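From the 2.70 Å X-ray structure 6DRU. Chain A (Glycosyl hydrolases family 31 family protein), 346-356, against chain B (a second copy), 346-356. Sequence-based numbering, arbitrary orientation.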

# COMPACT_ATOMS: atom_id res chain seq x y z
N ALA A 346 -18.03 -3.73 6.42
CA ALA A 346 -18.14 -2.95 5.20
C ALA A 346 -16.83 -3.02 4.43
O ALA A 346 -15.75 -3.04 5.02
CB ALA A 346 -18.48 -1.48 5.51
N THR A 347 -16.94 -3.07 3.10
CA THR A 347 -15.78 -2.82 2.26
C THR A 347 -15.23 -1.43 2.56
O THR A 347 -15.98 -0.50 2.89
CB THR A 347 -16.14 -2.96 0.79
OG1 THR A 347 -17.21 -2.06 0.47
CG2 THR A 347 -16.56 -4.38 0.47
N ARG A 348 -13.91 -1.29 2.45
CA ARG A 348 -13.23 -0.13 3.02
C ARG A 348 -13.35 1.13 2.17
O ARG A 348 -12.90 2.19 2.61
CB ARG A 348 -11.77 -0.48 3.27
CG ARG A 348 -11.63 -1.72 4.16
CD ARG A 348 -10.20 -1.93 4.64
NE ARG A 348 -9.29 -2.19 3.54
CZ ARG A 348 -7.96 -2.17 3.66
NH1 ARG A 348 -7.41 -1.90 4.83
NH2 ARG A 348 -7.20 -2.42 2.60
N ASP A 349 -13.95 1.06 0.98
CA ASP A 349 -14.31 2.26 0.24
C ASP A 349 -15.52 1.95 -0.63
O ASP A 349 -15.80 0.79 -0.95
CB ASP A 349 -13.14 2.80 -0.60
CG ASP A 349 -12.76 1.90 -1.76
OD1 ASP A 349 -13.18 0.72 -1.79
OD2 ASP A 349 -12.03 2.37 -2.65
N GLY A 350 -16.22 3.01 -1.02
CA GLY A 350 -17.48 2.86 -1.73
C GLY A 350 -18.63 2.80 -0.75
O GLY A 350 -18.50 3.17 0.42
N PRO A 351 -19.80 2.34 -1.22
CA PRO A 351 -20.97 2.30 -0.34
C PRO A 351 -20.79 1.42 0.88
O PRO A 351 -21.40 1.68 1.92
CB PRO A 351 -22.08 1.77 -1.26
CG PRO A 351 -21.36 1.04 -2.35
CD PRO A 351 -20.09 1.81 -2.56
N GLY A 352 -19.96 0.38 0.79
CA GLY A 352 -19.74 -0.53 1.89
C GLY A 352 -20.37 -1.90 1.72
O GLY A 352 -20.20 -2.75 2.60
N THR A 353 -21.09 -2.13 0.62
CA THR A 353 -21.69 -3.44 0.38
C THR A 353 -20.61 -4.50 0.21
O THR A 353 -19.57 -4.26 -0.41
CB THR A 353 -22.58 -3.39 -0.86
OG1 THR A 353 -21.88 -2.75 -1.93
CG2 THR A 353 -23.87 -2.63 -0.56
N THR A 354 -20.87 -5.68 0.76
CA THR A 354 -19.90 -6.77 0.77
C THR A 354 -20.20 -7.86 -0.24
O THR A 354 -19.28 -8.56 -0.68
CB THR A 354 -19.80 -7.38 2.17
OG1 THR A 354 -21.11 -7.76 2.61
CG2 THR A 354 -19.21 -6.38 3.14
N ASP A 355 -21.47 -8.04 -0.62
CA ASP A 355 -21.85 -9.04 -1.62
C ASP A 355 -23.27 -8.77 -2.10
O ASP A 355 -23.80 -7.67 -1.90
CB ASP A 355 -21.73 -10.46 -1.05
CG ASP A 355 -21.42 -11.50 -2.11
OD1 ASP A 355 -21.79 -11.29 -3.29
OD2 ASP A 355 -20.80 -12.53 -1.77
N SER A 356 -23.89 -9.76 -2.73
CA SER A 356 -25.27 -9.64 -3.19
C SER A 356 -25.98 -10.97 -3.01
O SER A 356 -25.35 -12.03 -2.96
CB SER A 356 -25.36 -9.19 -4.65
OG SER A 356 -24.80 -10.16 -5.52
N ALA B 346 -15.86 -0.11 -11.45
CA ALA B 346 -16.10 -0.96 -10.30
C ALA B 346 -15.13 -0.62 -9.19
O ALA B 346 -13.96 -0.32 -9.45
CB ALA B 346 -15.98 -2.44 -10.68
N THR B 347 -15.61 -0.68 -7.95
CA THR B 347 -14.71 -0.69 -6.81
C THR B 347 -13.80 -1.90 -6.90
O THR B 347 -14.18 -2.96 -7.39
CB THR B 347 -15.50 -0.70 -5.50
OG1 THR B 347 -16.38 -1.84 -5.47
CG2 THR B 347 -16.33 0.56 -5.36
N ARG B 348 -12.57 -1.74 -6.41
CA ARG B 348 -11.51 -2.69 -6.70
C ARG B 348 -11.58 -3.96 -5.87
O ARG B 348 -10.78 -4.88 -6.10
CB ARG B 348 -10.15 -2.00 -6.52
CG ARG B 348 -10.04 -0.73 -7.35
CD ARG B 348 -8.62 -0.19 -7.39
NE ARG B 348 -8.15 0.20 -6.06
CZ ARG B 348 -6.89 0.49 -5.79
NH1 ARG B 348 -5.97 0.43 -6.74
NH2 ARG B 348 -6.53 0.83 -4.56
N ASP B 349 -12.51 -4.06 -4.93
CA ASP B 349 -12.79 -5.33 -4.26
C ASP B 349 -14.24 -5.33 -3.81
O ASP B 349 -14.87 -4.27 -3.65
CB ASP B 349 -11.85 -5.58 -3.08
CG ASP B 349 -12.09 -4.63 -1.92
OD1 ASP B 349 -11.63 -4.94 -0.80
OD2 ASP B 349 -12.77 -3.60 -2.11
N GLY B 350 -14.78 -6.53 -3.60
CA GLY B 350 -16.18 -6.69 -3.30
C GLY B 350 -17.00 -6.86 -4.56
O GLY B 350 -16.47 -7.14 -5.63
N PRO B 351 -18.32 -6.69 -4.45
CA PRO B 351 -19.18 -6.89 -5.63
C PRO B 351 -18.86 -5.94 -6.77
O PRO B 351 -19.08 -6.29 -7.94
CB PRO B 351 -20.59 -6.66 -5.08
CG PRO B 351 -20.40 -5.84 -3.84
CD PRO B 351 -19.10 -6.30 -3.26
N GLY B 352 -18.36 -4.74 -6.47
CA GLY B 352 -18.01 -3.77 -7.49
C GLY B 352 -18.95 -2.58 -7.59
O GLY B 352 -18.68 -1.68 -8.38
N THR B 353 -20.03 -2.55 -6.80
CA THR B 353 -20.93 -1.41 -6.83
C THR B 353 -20.21 -0.16 -6.35
O THR B 353 -19.38 -0.21 -5.43
CB THR B 353 -22.16 -1.68 -5.96
OG1 THR B 353 -21.75 -2.20 -4.69
CG2 THR B 353 -23.08 -2.67 -6.64
N THR B 354 -20.53 0.97 -6.97
CA THR B 354 -19.83 2.22 -6.69
C THR B 354 -20.64 3.17 -5.81
O THR B 354 -20.05 4.00 -5.11
CB THR B 354 -19.46 2.93 -7.99
OG1 THR B 354 -20.62 3.07 -8.82
CG2 THR B 354 -18.41 2.13 -8.75
N ASP B 355 -21.97 3.08 -5.83
CA ASP B 355 -22.81 3.92 -4.99
C ASP B 355 -24.21 3.32 -4.96
O ASP B 355 -24.40 2.14 -5.29
CB ASP B 355 -22.80 5.37 -5.50
CG ASP B 355 -23.04 6.38 -4.38
OD1 ASP B 355 -23.73 6.04 -3.40
OD2 ASP B 355 -22.54 7.52 -4.49
N SER B 356 -25.20 4.13 -4.56
CA SER B 356 -26.58 3.69 -4.52
C SER B 356 -27.48 4.85 -4.94
O SER B 356 -27.11 6.02 -4.86
CB SER B 356 -26.99 3.19 -3.13
OG SER B 356 -26.92 4.24 -2.17

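The same stretch from two copies of the protein meets itself here, and nearly every contact occurs twice. The two stretches together bury 456 Å² of surface against each other.

B:Ala346 lies out of reach of chain A. B:Thr347 is the first residue to touch it. Its CA-to-CB bond points toward chain A, and chi1 is p. The methyl B:Thr347 CG2 lies 4.4 Å from A:Gly350 CA and 4.4 Å from A:Asp349 O. Within chain B, B:Thr347 N donates to B:Gly352 O at 3.3 Å, linking the two residues across the turn between them.

B:Arg348 stays outside contact range, and its guanidinium nitrogens NH1 and NH2 are hydrogen-bonded elsewhere in the structure. The CA-to-CB bond of B:Asp349 points sideways, but the end of its side chain comes nearer to chain A. B:Asp349 OD2 sits 4.4 Å from A:Asp349 OD1. These are like charges, so the approach brings no attraction of its own. The other oxygen, B:Asp349 OD1, is hydrogen-bonded elsewhere in the structure.

B:Gly350 packs its bare CA 4.4 Å from A:Thr347 CG2. A CB at B:Gly350 would point toward chain A and lie only 3.2 Å from A:Thr347 CG2. It would also clash with B:Pro351 CD in its own chain. The backbone angles, phi 90° and psi -164°, call for glycine in themselves.

B:Pro351 has the largest area covered by the other stretch in chain B, 69 Å². Its CA-to-CB bond points toward chain A, and its ring packs mainly on backbone. B:Pro351 CD is 3.4 Å from A:Thr354 O, 3.5 Å from A:Thr353 O and 4.0 Å from A:Asp355 N. Ring carbon thus meets polar backbone atoms in a close van der Waals fit.

B:Gly352 makes no contact across the stretches. A CB would point away from chain A and be crowded by B:Ala346 CB. Its backbone angles also call for glycine.

B:Thr353 makes the only hydrogen bond between the stretches. B:Thr353 OG1 and A:Thr353 OG1 are 2.8 Å apart, and the bond is weak despite the short distance. Both CA-to-CB bonds point toward the other stretch and both chi1 angles are p, an arrangement in which the two hydroxyls meet. The backbone atom B:Thr353 O lies 3.6 Å from A:Pro351 CD.

The CA-to-CB bond of B:Thr354 points away, and its contact comes from backbone. B:Thr354 O is 3.4 Å from A:Pro351 CD. The CA-to-CB bond of B:Asp355 also points away, while B:Asp355 N comes within 4.0 Å of A:Pro351 CD. B:Ser356 N donates to B:Asp355 OD1 at 2.7 Å, and both carboxylate oxygens also bond elsewhere in the structure. B:Ser356 itself makes no contact with chain A.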